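PDB 5B1R: B-cell differentiation antigen CD72 from Mus musculus, which acts as a disulfide-linked homodimeric co-receptor of the B-cell receptor, recognising the self-antigen Sm/RNP and inhibiting receptor signalling by recruiting the phosphatase PTPN6/SHP-1. Local coordinates for residues G8-Q13 with S57-L62; C88-K93 with K99-E104; K31-L36 with S111-E116; A41-P46 with V53-G58. The protein carries 2 engineered substitutions. All blocks are in the same frame, centred on the assembly; numbering follows the deposited sequence.

How the contacts relate
The four contacts sample one C-type lectin-like domain, and their chemistry changes with their place in it. Contacts 2 and 3 are buried: the first is a polar pairing of two neighbouring strands, the second a covalent tie from helix to sheet. Contacts 1 and 4 are partly buried, mainly apolar, and share S57 and G58 at the start of helix 57-60; contact 4 alone adds a bridging water. L59 of contact 1 packs on F43 of contact 4, while I112 of contact 3 meets both L59 and I91 of contact 2. Contacts 2 and 3 lie on opposite sides of the chain's centre, yet touch through I112 and I91.

Contact 1. Residues G8-Q13 with S57-L62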
loop_
_atom_site.group_PDB
_atom_site.type_symbol
_atom_site.label_atom_id
_atom_site.label_comp_id
_atom_site.label_asym_id
_atom_site.label_seq_id
_atom_site.Cartn_x
_atom_site.Cartn_y
_atom_site.Cartn_z
ATOM N N GLY A 8 6.976 5.323 14.055
ATOM C CA GLY A 8 7.280 5.248 12.644
ATOM C C GLY A 8 6.217 4.573 11.793
ATOM O O GLY A 8 6.392 4.452 10.587
ATOM N N TRP A 9 5.126 4.131 12.403
ATOM C CA TRP A 9 3.988 3.583 11.677
ATOM C C TRP A 9 2.860 4.605 11.698
ATOM O O TRP A 9 2.709 5.378 12.659
ATOM C CB TRP A 9 3.516 2.263 12.292
ATOM C CG TRP A 9 4.465 1.115 12.151
ATOM C CD1 TRP A 9 5.674 0.984 12.733
ATOM C CD2 TRP A 9 4.247 -0.087 11.397
ATOM N NE1 TRP A 9 6.237 -0.227 12.399
ATOM C CE2 TRP A 9 5.379 -0.906 11.578
ATOM C CE3 TRP A 9 3.200 -0.559 10.593
ATOM C CZ2 TRP A 9 5.504 -2.165 10.972
ATOM C CZ3 TRP A 9 3.316 -1.800 10.009
ATOM C CH2 TRP A 9 4.467 -2.590 10.190
ATOM N N ILE A 10 2.061 4.601 10.640
ATOM C CA ILE A 10 1.022 5.597 10.460
ATOM C C ILE A 10 -0.328 4.994 10.835
ATOM O O ILE A 10 -0.754 4.015 10.225
ATOM C CB ILE A 10 1.004 6.074 8.996
ATOM C CG1 ILE A 10 2.380 6.640 8.629
ATOM C CG2 ILE A 10 -0.103 7.088 8.755
ATOM C CD1 ILE A 10 2.729 6.544 7.158
ATOM N N PRO A 11 -1.007 5.564 11.851
ATOM C CA PRO A 11 -2.242 4.937 12.341
ATOM C C PRO A 11 -3.455 5.289 11.502
ATOM O O PRO A 11 -3.583 6.431 11.030
ATOM C CB PRO A 11 -2.400 5.543 13.737
ATOM C CG PRO A 11 -1.760 6.935 13.609
ATOM C CD PRO A 11 -0.599 6.734 12.659
ATOM N N TYR A 12 -4.366 4.333 11.346
ATOM C CA TYR A 12 -5.653 4.626 10.734
ATOM C C TYR A 12 -6.612 3.537 11.171
ATOM O O TYR A 12 -6.351 2.359 10.950
ATOM C CB TYR A 12 -5.550 4.627 9.214
ATOM C CG TYR A 12 -6.837 4.991 8.522
ATOM C CD1 TYR A 12 -7.473 6.208 8.768
ATOM C CD2 TYR A 12 -7.413 4.125 7.621
ATOM C CE1 TYR A 12 -8.663 6.542 8.137
ATOM C CE2 TYR A 12 -8.586 4.451 6.960
ATOM C CZ TYR A 12 -9.216 5.659 7.237
ATOM O OH TYR A 12 -10.387 6.008 6.603
ATOM N N GLN A 13 -7.778 3.901 11.694
ATOM C CA GLN A 13 -8.766 2.882 12.032
ATOM C C GLN A 13 -8.110 1.924 13.056
ATOM O O GLN A 13 -7.547 2.372 14.054
ATOM C CB GLN A 13 -9.281 2.163 10.752
ATOM C CG GLN A 13 -9.940 3.075 9.714
ATOM C CD GLN A 13 -10.337 2.382 8.389
ATOM O OE1 GLN A 13 -9.739 1.362 7.954
ATOM N NE2 GLN A 13 -11.331 2.974 7.714
ATOM N N SER A 57 -5.462 10.263 4.944
ATOM C CA SER A 57 -4.651 11.470 4.832
ATOM C C SER A 57 -3.275 11.331 5.467
ATOM O O SER A 57 -2.278 11.822 4.929
ATOM C CB SER A 57 -5.367 12.649 5.482
ATOM O OG SER A 57 -6.606 12.903 4.849
ATOM N N GLY A 58 -3.220 10.673 6.626
ATOM C CA GLY A 58 -1.958 10.579 7.341
ATOM C C GLY A 58 -0.913 9.839 6.536
ATOM O O GLY A 58 0.275 10.156 6.604
ATOM N N LEU A 59 -1.361 8.840 5.779
ATOM C CA LEU A 59 -0.471 8.100 4.899
ATOM C C LEU A 59 -0.157 8.912 3.640
ATOM O O LEU A 59 1.017 9.065 3.256
ATOM C CB LEU A 59 -1.093 6.749 4.521
ATOM C CG LEU A 59 -0.344 5.940 3.461
ATOM C CD1 LEU A 59 1.042 5.509 3.919
ATOM C CD2 LEU A 59 -1.191 4.734 3.093
ATOM N N GLU A 60 -1.200 9.417 2.977
ATOM C CA GLU A 60 -1.036 10.091 1.701
ATOM C C GLU A 60 -0.041 11.242 1.809
ATOM O O GLU A 60 0.797 11.434 0.927
ATOM C CB GLU A 60 -2.397 10.581 1.208
ATOM C CG GLU A 60 -2.334 11.249 -0.153
ATOM C CD GLU A 60 -3.687 11.457 -0.807
ATOM O OE1 GLU A 60 -4.681 10.806 -0.395
ATOM O OE2 GLU A 60 -3.747 12.257 -1.768
ATOM N N GLU A 61 -0.103 11.982 2.913
ATOM C CA GLU A 61 0.739 13.158 3.077
ATOM C C GLU A 61 2.214 12.842 3.247
ATOM O O GLU A 61 3.049 13.728 3.063
ATOM C CB GLU A 61 0.256 13.985 4.259
ATOM C CG GLU A 61 -1.096 14.639 4.022
ATOM C CD GLU A 61 -1.555 15.501 5.193
ATOM O OE1 GLU A 61 -2.754 15.858 5.222
ATOM O OE2 GLU A 61 -0.728 15.821 6.081
ATOM N N LEU A 62 2.536 11.592 3.575
ATOM C CA LEU A 62 3.926 11.167 3.739
ATOM C C LEU A 62 4.511 10.465 2.515
ATOM O O LEU A 62 5.698 10.147 2.484
ATOM C CB LEU A 62 4.074 10.281 4.978
ATOM C CG LEU A 62 3.918 11.067 6.282
ATOM C CD1 LEU A 62 3.816 10.112 7.462
ATOM C CD2 LEU A 62 5.105 11.997 6.459
#
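With CG1 of I10 set opposite the carbonyl carbon (chi1 -58°), the two branches of this side chain part company over helix 57-60: CG2 drops onto the helix backbone while CG1 carries CD1 forward between L59 and L62. The CG2 methyl settles against the peptide joining G58 to L59, 3.6 Å from C of G58, and it can lie so close because G58 brings only backbone to this side. Farther out, I10 CD1 has two leucine partners. It lies 3.8 Å from CD1 of L59, whose side chain crosses that of I10 at about a right angle, and 3.7 Å from CD1 of L62. The approach of L62 is different: its side chain runs past I10 in the opposite direction, so that its CD1 also comes alongside I10 CG1, at 3.9 Å. The amide of L62 is bonded to L59 O, which helps hold the two leucines together on this side. I10 belongs to strand 10-12, which pairs with strand 15-21, and both I10 and L59 also touch I19 of that strand. The contact thereby packs a short helix against the sheet near the chain's N-terminal end in this C-type lectin-like domain. Dispersion between methyl groups and exclusion of water are its means; with I10 and L59 buried but G58 and L62 exposed, the apolar cluster reaches from the interior to the surface.

Contact 2. Residues C88-K93 with K99-E104. Unlike the reference sequence in segment 88-93: D89 (reference Val), K90 (reference Arg), K93 (reference Thr). Unlike the reference sequence in segment 99-104: K99 (reference Glu), F102 (reference Ile), E104 (reference Lys).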
loop_
_atom_site.group_PDB
_atom_site.type_symbol
_atom_site.label_atom_id
_atom_site.label_comp_id
_atom_site.label_asym_id
_atom_site.label_seq_id
_atom_site.Cartn_x
_atom_site.Cartn_y
_atom_site.Cartn_z
ATOM N N CYS A 88 0.939 -6.421 -11.488
ATOM C CA CYS A 88 0.674 -6.140 -10.093
ATOM C C CYS A 88 0.255 -4.680 -9.960
ATOM O O CYS A 88 0.292 -3.939 -10.947
ATOM C CB CYS A 88 1.918 -6.436 -9.247
ATOM S SG CYS A 88 2.287 -8.209 -9.086
ATOM N N ASP A 89 -0.149 -4.283 -8.755
ATOM C CA ASP A 89 -0.791 -2.981 -8.559
ATOM C C ASP A 89 0.107 -2.063 -7.752
ATOM O O ASP A 89 0.593 -2.446 -6.678
ATOM C CB ASP A 89 -2.112 -3.116 -7.792
ATOM C CG ASP A 89 -3.188 -3.878 -8.547
ATOM O OD1 ASP A 89 -2.902 -4.472 -9.594
ATOM O OD2 ASP A 89 -4.340 -3.894 -8.051
ATOM N N LYS A 90 0.293 -0.839 -8.246
ATOM C CA LYS A 90 1.031 0.164 -7.498
ATOM C C LYS A 90 0.242 1.453 -7.543
ATOM O O LYS A 90 -0.527 1.675 -8.468
ATOM C CB LYS A 90 2.435 0.355 -8.074
ATOM C CG LYS A 90 2.448 1.052 -9.430
ATOM C CD LYS A 90 3.814 1.003 -10.111
ATOM C CE LYS A 90 3.891 1.990 -11.263
ATOM N NZ LYS A 90 2.868 1.700 -12.289
ATOM N N ILE A 91 0.429 2.311 -6.550
ATOM C CA ILE A 91 -0.192 3.626 -6.599
ATOM C C ILE A 91 0.811 4.642 -7.156
ATOM O O ILE A 91 2.001 4.613 -6.847
ATOM C CB ILE A 91 -0.788 4.068 -5.239
ATOM C CG1 ILE A 91 0.274 4.091 -4.130
ATOM C CG2 ILE A 91 -1.954 3.152 -4.886
ATOM C CD1 ILE A 91 -0.235 4.702 -2.818
ATOM N N LYS A 92 0.293 5.539 -7.975
ATOM C CA LYS A 92 1.110 6.534 -8.658
ATOM C C LYS A 92 0.335 7.835 -8.689
ATOM O O LYS A 92 -0.893 7.832 -8.837
ATOM C CB LYS A 92 1.426 6.057 -10.071
ATOM C CG LYS A 92 2.259 7.040 -10.871
ATOM C CD LYS A 92 2.782 6.382 -12.137
ATOM C CE LYS A 92 3.740 7.289 -12.913
ATOM N NZ LYS A 92 4.473 6.509 -13.942
ATOM N N LYS A 93 1.039 8.951 -8.532
ATOM C CA LYS A 93 0.352 10.230 -8.440
ATOM C C LYS A 93 0.231 10.902 -9.784
ATOM O O LYS A 93 1.226 11.112 -10.475
ATOM C CB LYS A 93 1.031 11.185 -7.452
ATOM C CG LYS A 93 0.104 12.334 -7.060
ATOM C CD LYS A 93 0.633 13.186 -5.933
ATOM C CE LYS A 93 -0.456 14.147 -5.479
ATOM N NZ LYS A 93 0.074 15.253 -4.635
ATOM N N LYS A 99 -3.568 7.275 -8.032
ATOM C CA LYS A 99 -4.377 6.302 -8.750
ATOM C C LYS A 99 -3.759 4.922 -8.620
ATOM O O LYS A 99 -2.544 4.789 -8.470
ATOM C CB LYS A 99 -4.477 6.675 -10.235
ATOM C CG LYS A 99 -5.278 7.939 -10.473
ATOM C CD LYS A 99 -5.424 8.255 -11.943
ATOM C CE LYS A 99 -6.133 9.587 -12.129
ATOM N NZ LYS A 99 -7.613 9.493 -11.962
ATOM N N ARG A 100 -4.601 3.897 -8.679
ATOM C CA ARG A 100 -4.113 2.538 -8.838
ATOM C C ARG A 100 -3.685 2.343 -10.292
ATOM O O ARG A 100 -4.437 2.668 -11.211
ATOM C CB ARG A 100 -5.209 1.529 -8.488
ATOM C CG ARG A 100 -4.755 0.083 -8.610
ATOM C CD ARG A 100 -5.873 -0.917 -8.304
ATOM N NE ARG A 100 -6.386 -0.714 -6.953
ATOM C CZ ARG A 100 -5.862 -1.262 -5.856
ATOM N NH1 ARG A 100 -4.873 -2.151 -5.949
ATOM N NH2 ARG A 100 -6.347 -0.929 -4.672
ATOM N N THR A 101 -2.473 1.828 -10.480
ATOM C CA THR A 101 -1.917 1.589 -11.793
ATOM C C THR A 101 -1.322 0.186 -11.840
ATOM O O THR A 101 -1.007 -0.424 -10.817
ATOM C CB THR A 101 -0.843 2.606 -12.143
ATOM O OG1 THR A 101 0.286 2.404 -11.304
ATOM C CG2 THR A 101 -1.349 4.024 -11.957
ATOM N N PHE A 102 -1.185 -0.341 -13.040
ATOM C CA PHE A 102 -0.658 -1.685 -13.227
ATOM C C PHE A 102 0.758 -1.660 -13.774
ATOM O O PHE A 102 1.081 -0.823 -14.610
ATOM C CB PHE A 102 -1.576 -2.455 -14.169
ATOM C CG PHE A 102 -3.006 -2.493 -13.699
ATOM C CD1 PHE A 102 -3.326 -3.035 -12.464
ATOM C CD2 PHE A 102 -4.035 -2.008 -14.506
ATOM C CE1 PHE A 102 -4.637 -3.084 -12.029
ATOM C CE2 PHE A 102 -5.358 -2.059 -14.087
ATOM C CZ PHE A 102 -5.657 -2.598 -12.842
ATOM N N SER A 103 1.588 -2.592 -13.306
ATOM C CA SER A 103 2.970 -2.734 -13.766
ATOM C C SER A 103 3.342 -4.195 -13.739
ATOM O O SER A 103 2.814 -4.955 -12.941
ATOM C CB SER A 103 3.969 -1.999 -12.854
ATOM O OG SER A 103 3.994 -0.615 -13.124
ATOM N N GLU A 104 4.294 -4.592 -14.573
ATOM C CA GLU A 104 4.869 -5.912 -14.384
ATOM C C GLU A 104 5.428 -6.026 -12.982
ATOM O O GLU A 104 6.064 -5.098 -12.454
ATOM C CB GLU A 104 5.970 -6.173 -15.380
ATOM C CG GLU A 104 5.431 -6.325 -16.782
ATOM C CD GLU A 104 6.529 -6.431 -17.778
ATOM O OE1 GLU A 104 7.354 -5.494 -17.807
ATOM O OE2 GLU A 104 6.571 -7.437 -18.521
#
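The carboxylate of D89 meets two flat groups at their edges: the F102 ring, which has OD1 in its plane, 3.2 Å from CD1, and the R100 guanidinium. These belong to an antiparallel beta hairpin, strands 87-94 and 97-104, in the C-type lectin-like domain. In the salt bridge, R100 NH1 lies 2.8 Å from D89 OD2 and uses the oxygen's anti lone pair; the carboxylate and guanidinium planes stand 65° apart. OD1 has a further salt-bridge partner in R78, so D89 is held from several sides. Backbone bonds alternate along the strands, C88 with S103, K90 with T101 and K92 with K99 forming hydrogen-bonded pairs, whereas D89 with F102 and I91 with R100 are non-hydrogen-bonded. On the face of K90, T101 and S103 the lysine runs over its neighbours and bends at its last torsion (chi4 -60°), bringing NZ to S103 OG at 2.7 Å and T101 OG1 at 2.9 Å. C88 itself is disulfide-bonded to C105, just past E104, which ties down this end of the hairpin. K90 O accepts twice: T101 N comes nearly head-on at 2.8 Å, while T101 OG1 donates from above the carbonyl plane at 3.0 Å.

Contact 3. Residues K31-L36 with S111-E116; sequences KYCTSL and SICESE. Engineered in segment 111-116: S111 (natural residue Cys).
The disulfide joining the first helix of a C-type lectin-like domain to its C-terminal strand is one of the cross-links this fold is known for, and here it runs from C33 on helix 26-35 to C113 on strand 109-119. The two SG atoms, C33 SG and C113 SG, are 2.0 Å apart. In both cysteines the sulfur lies opposite the carbonyl carbon (chi1 -63° for C33, -54° for C113), which turns each one toward its partner, and the dihedral about the S-S bond is -82°, close to the 90° magnitude that a disulfide prefers. CB of C33 stands 3.8 Å from CB of C113. Beside the bridge L36 supplies a loose apolar neighbour, its CD1 lying 4.4 Å from C113 SG. At the close of the helix the amide of L36 bonds to C33 O, and S35 OG donates to Y32 O in the carbonyl plane, on a lone pair, at 2.7 Å. C113 makes backbone hydrogen bonds with Y18 of strand 15-21, and I112 with A41, just past strand 39-40. S111, engineered in place of the natural cysteine, lies two residues before the bridge. Because 79 residues of chain separate the two cysteines, this buried bond closes a large covalent loop and should lower the entropy of the unfolded chain, with only slight support from packing across the contact.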
loop_
_atom_site.group_PDB
_atom_site.type_symbol
_atom_site.label_atom_id
_atom_site.label_comp_id
_atom_site.label_asym_id
_atom_site.label_seq_id
_atom_site.Cartn_x
_atom_site.Cartn_y
_atom_site.Cartn_z
ATOM N N LYS A 31 7.175 -10.298 0.494
ATOM C CA LYS A 31 7.971 -11.071 1.434
ATOM C C LYS A 31 8.473 -10.187 2.569
ATOM O O LYS A 31 8.502 -10.605 3.733
ATOM C CB LYS A 31 9.131 -11.731 0.705
ATOM C CG LYS A 31 8.700 -12.934 -0.115
ATOM C CD LYS A 31 9.757 -13.373 -1.136
ATOM C CE LYS A 31 10.936 -14.087 -0.492
ATOM N NZ LYS A 31 11.889 -13.172 0.199
ATOM N N TYR A 32 8.857 -8.962 2.243
ATOM C CA TYR A 32 9.333 -8.059 3.272
ATOM C C TYR A 32 8.196 -7.727 4.250
ATOM O O TYR A 32 8.373 -7.788 5.470
ATOM C CB TYR A 32 9.950 -6.796 2.676
ATOM C CG TYR A 32 10.483 -5.930 3.763
ATOM C CD1 TYR A 32 11.585 -6.324 4.508
ATOM C CD2 TYR A 32 9.843 -4.752 4.095
ATOM C CE1 TYR A 32 12.042 -5.547 5.542
ATOM C CE2 TYR A 32 10.299 -3.972 5.120
ATOM C CZ TYR A 32 11.402 -4.377 5.842
ATOM O OH TYR A 32 11.863 -3.611 6.883
ATOM N N CYS A 33 7.014 -7.397 3.734
ATOM C CA CYS A 33 5.904 -7.134 4.663
ATOM C C CYS A 33 5.626 -8.361 5.538
ATOM O O CYS A 33 5.403 -8.240 6.737
ATOM C CB CYS A 33 4.634 -6.712 3.929
ATOM S SG CYS A 33 4.749 -5.166 2.990
ATOM N N THR A 34 5.666 -9.547 4.943
ATOM C CA THR A 34 5.443 -10.768 5.706
ATOM C C THR A 34 6.479 -10.920 6.822
ATOM O O THR A 34 6.145 -11.369 7.916
ATOM C CB THR A 34 5.473 -11.997 4.775
ATOM O OG1 THR A 34 4.388 -11.886 3.853
ATOM C CG2 THR A 34 5.349 -13.303 5.563
ATOM N N SER A 35 7.724 -10.521 6.557
ATOM C CA SER A 35 8.780 -10.588 7.574
ATOM C C SER A 35 8.505 -9.649 8.752
ATOM O O SER A 35 9.062 -9.832 9.841
ATOM C CB SER A 35 10.160 -10.308 6.957
ATOM O OG SER A 35 10.407 -8.918 6.845
ATOM N N LEU A 36 7.644 -8.655 8.535
ATOM C CA LEU A 36 7.192 -7.750 9.594
ATOM C C LEU A 36 5.866 -8.202 10.203
ATOM O O LEU A 36 5.204 -7.420 10.893
ATOM C CB LEU A 36 7.027 -6.328 9.050
ATOM C CG LEU A 36 8.239 -5.694 8.372
ATOM C CD1 LEU A 36 7.914 -4.273 7.894
ATOM C CD2 LEU A 36 9.451 -5.711 9.304
ATOM N N SER A 111 7.277 0.396 -1.269
ATOM C CA SER A 111 6.029 -0.306 -1.000
ATOM C C SER A 111 5.422 0.192 0.304
ATOM O O SER A 111 6.072 0.931 1.065
ATOM C CB SER A 111 6.293 -1.814 -0.925
ATOM O OG SER A 111 7.228 -2.130 0.099
ATOM N N ILE A 112 4.184 -0.221 0.557
ATOM C CA ILE A 112 3.517 0.131 1.808
ATOM C C ILE A 112 3.001 -1.159 2.415
ATOM O O ILE A 112 2.301 -1.926 1.737
ATOM C CB ILE A 112 2.342 1.101 1.596
ATOM C CG1 ILE A 112 2.791 2.310 0.761
ATOM C CG2 ILE A 112 1.755 1.518 2.946
ATOM C CD1 ILE A 112 1.664 3.147 0.201
ATOM N N CYS A 113 3.381 -1.427 3.662
ATOM C CA CYS A 113 2.853 -2.557 4.416
ATOM C C CYS A 113 1.794 -2.072 5.397
ATOM O O CYS A 113 1.761 -0.893 5.765
ATOM C CB CYS A 113 3.960 -3.239 5.216
ATOM S SG CYS A 113 5.422 -3.785 4.311
ATOM N N GLU A 114 0.959 -2.997 5.852
ATOM C CA GLU A 114 0.058 -2.681 6.946
ATOM C C GLU A 114 -0.005 -3.836 7.927
ATOM O O GLU A 114 0.098 -5.013 7.549
ATOM C CB GLU A 114 -1.336 -2.308 6.464
ATOM C CG GLU A 114 -2.214 -3.420 6.018
ATOM C CD GLU A 114 -3.631 -2.919 5.784
ATOM O OE1 GLU A 114 -3.858 -2.311 4.754
ATOM O OE2 GLU A 114 -4.532 -3.103 6.631
ATOM N N SER A 115 -0.183 -3.476 9.185
ATOM C CA SER A 115 -0.423 -4.438 10.241
ATOM C C SER A 115 -1.666 -4.002 10.993
ATOM O O SER A 115 -2.205 -2.907 10.772
ATOM C CB SER A 115 0.773 -4.479 11.202
ATOM O OG SER A 115 0.775 -3.332 12.050
ATOM N N GLU A 116 -2.131 -4.830 11.910
ATOM C CA GLU A 116 -3.156 -4.361 12.815
ATOM C C GLU A 116 -2.551 -3.363 13.819
ATOM O O GLU A 116 -1.346 -3.369 14.073
ATOM C CB GLU A 116 -3.867 -5.531 13.509
ATOM C CG GLU A 116 -3.140 -6.180 14.678
ATOM C CD GLU A 116 -2.050 -7.179 14.298
ATOM O OE1 GLU A 116 -1.728 -8.041 15.141
ATOM O OE2 GLU A 116 -1.498 -7.114 13.181
#

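Contact 4. Residues A41-P46 with V53-G58; sequences AAFDEP and VSLPSG
The F43 ring and the L55 side chain meet at about a right angle, the leucine standing over one face of the phenyl group like a peg. L55 CD2 sits 3.7 Å from the ring centroid and only 2° off the normal, an almost centred CH-pi contact in which one methyl is nearly equidistant from all six ring carbons. The P56 side chain also crosses F43 at roughly a right angle, but it arrives obliquely, with CD 3.9 Å from CE1 of the ring. Nearer the backbone, V53 CG2 presses on CB of F43 at 3.6 Å; chi1 of 68° places this methyl anti to the valine's own nitrogen and turns it to the phenylalanine. L59 and I71 also touch F43, extending the apolar surroundings beyond these residues. Toward the surface the character changes. P46, which follows a cis peptide bond, touches S54 through its ring, CG lying 3.9 Å from CB of the serine. Between the segments 41-46 and 53-58 a water accepts from S54 N at 2.9 Å and is hydrogen-bonded to the carbonyl oxygens F43 O and P46 O, each at 2.8 Å, so three backbone polar groups are linked without touching one another directly. The nearby amides of D44 and E45 hold a glycerol, probably from the crystallisation liquor. P56 stands at the N-cap position of helix 57-60. The arrangement is loop-to-loop packing in a C-type lectin-like domain, where the irregular chain leaving strand 39-40 doubles back to be covered by the run that leads into the helix.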
loop_
_atom_site.group_PDB
_atom_site.type_symbol
_atom_site.label_atom_id
_atom_site.label_comp_id
_atom_site.label_asym_id
_atom_site.label_seq_id
_atom_site.Cartn_x
_atom_site.Cartn_y
_atom_site.Cartn_z
ATOM N N ALA A 41 -0.237 -3.183 1.897
ATOM C CA ALA A 41 -1.370 -2.367 2.295
ATOM C C ALA A 41 -2.542 -2.517 1.326
ATOM O O ALA A 41 -2.362 -2.551 0.105
ATOM C CB ALA A 41 -0.938 -0.920 2.400
ATOM N N ALA A 42 -3.745 -2.585 1.900
ATOM C CA ALA A 42 -4.945 -2.904 1.142
ATOM C C ALA A 42 -5.831 -1.676 1.032
ATOM O O ALA A 42 -6.217 -1.092 2.046
ATOM C CB ALA A 42 -5.699 -4.025 1.838
ATOM N N PHE A 43 -6.167 -1.308 -0.198
ATOM C CA PHE A 43 -7.002 -0.148 -0.484
ATOM C C PHE A 43 -8.068 -0.495 -1.519
ATOM O O PHE A 43 -8.392 0.308 -2.379
ATOM C CB PHE A 43 -6.138 1.027 -0.973
ATOM C CG PHE A 43 -5.077 1.425 -0.003
ATOM C CD1 PHE A 43 -5.423 1.986 1.222
ATOM C CD2 PHE A 43 -3.738 1.190 -0.281
ATOM C CE1 PHE A 43 -4.450 2.324 2.142
ATOM C CE2 PHE A 43 -2.753 1.544 0.632
ATOM C CZ PHE A 43 -3.111 2.097 1.849
ATOM N N ASP A 44 -8.623 -1.699 -1.442
ATOM C CA ASP A 44 -9.560 -2.124 -2.465
ATOM C C ASP A 44 -10.801 -1.233 -2.556
ATOM O O ASP A 44 -11.295 -0.992 -3.651
ATOM C CB ASP A 44 -10.038 -3.555 -2.242
ATOM C CG ASP A 44 -8.963 -4.604 -2.444
ATOM O OD1 ASP A 44 -7.767 -4.301 -2.643
ATOM O OD2 ASP A 44 -9.355 -5.785 -2.403
ATOM N N GLU A 45 -11.323 -0.788 -1.409
ATOM C CA GLU A 45 -12.535 0.015 -1.362
ATOM C C GLU A 45 -12.272 1.285 -0.563
ATOM O O GLU A 45 -11.501 1.285 0.402
ATOM C CB GLU A 45 -13.676 -0.783 -0.712
ATOM C CG GLU A 45 -14.110 -1.992 -1.531
ATOM C CD GLU A 45 -14.898 -1.637 -2.764
ATOM O OE1 GLU A 45 -15.223 -0.447 -2.996
ATOM O OE2 GLU A 45 -15.200 -2.577 -3.514
ATOM N N PRO A 46 -12.971 2.370 -0.902
ATOM C CA PRO A 46 -13.937 2.459 -1.999
ATOM C C PRO A 46 -13.270 2.592 -3.356
ATOM O O PRO A 46 -12.203 3.202 -3.477
ATOM C CB PRO A 46 -14.696 3.747 -1.689
ATOM C CG PRO A 46 -13.703 4.578 -0.958
ATOM C CD PRO A 46 -12.901 3.625 -0.130
ATOM N N VAL A 53 -8.363 5.046 -6.098
ATOM C CA VAL A 53 -7.918 4.617 -4.781
ATOM C C VAL A 53 -8.154 5.758 -3.808
ATOM O O VAL A 53 -8.013 6.922 -4.157
ATOM C CB VAL A 53 -6.420 4.183 -4.817
ATOM C CG1 VAL A 53 -5.489 5.343 -5.079
ATOM C CG2 VAL A 53 -6.037 3.489 -3.546
ATOM N N SER A 54 -8.565 5.415 -2.599
ATOM C CA SER A 54 -8.779 6.398 -1.547
ATOM C C SER A 54 -7.855 6.034 -0.395
ATOM O O SER A 54 -7.983 4.954 0.176
ATOM C CB SER A 54 -10.222 6.327 -1.075
ATOM O OG SER A 54 -10.399 7.152 0.056
ATOM N N LEU A 55 -6.932 6.939 -0.072
ATOM C CA LEU A 55 -5.925 6.714 0.962
ATOM C C LEU A 55 -6.250 7.545 2.189
ATOM O O LEU A 55 -6.789 8.642 2.060
ATOM C CB LEU A 55 -4.557 7.164 0.451
ATOM C CG LEU A 55 -4.084 6.538 -0.868
ATOM C CD1 LEU A 55 -2.822 7.222 -1.360
ATOM C CD2 LEU A 55 -3.822 5.049 -0.686
ATOM N N PRO A 56 -5.880 7.062 3.384
ATOM C CA PRO A 56 -6.013 7.921 4.569
ATOM C C PRO A 56 -5.039 9.090 4.485
ATOM O O PRO A 56 -3.915 8.931 3.984
ATOM C CB PRO A 56 -5.664 6.993 5.732
ATOM C CG PRO A 56 -5.152 5.785 5.169
ATOM C CD PRO A 56 -5.348 5.729 3.699
ATOM N N SER A 57 -5.462 10.263 4.944
ATOM C CA SER A 57 -4.651 11.470 4.832
ATOM C C SER A 57 -3.275 11.331 5.467
ATOM O O SER A 57 -2.278 11.822 4.929
ATOM C CB SER A 57 -5.367 12.649 5.482
ATOM O OG SER A 57 -6.606 12.903 4.849
ATOM N N GLY A 58 -3.220 10.673 6.626
ATOM C CA GLY A 58 -1.958 10.579 7.341
ATOM C C GLY A 58 -0.913 9.839 6.536
ATOM O O GLY A 58 0.275 10.156 6.604
HETATM O O HOH W 1 -9.687 2.803 -2.258
#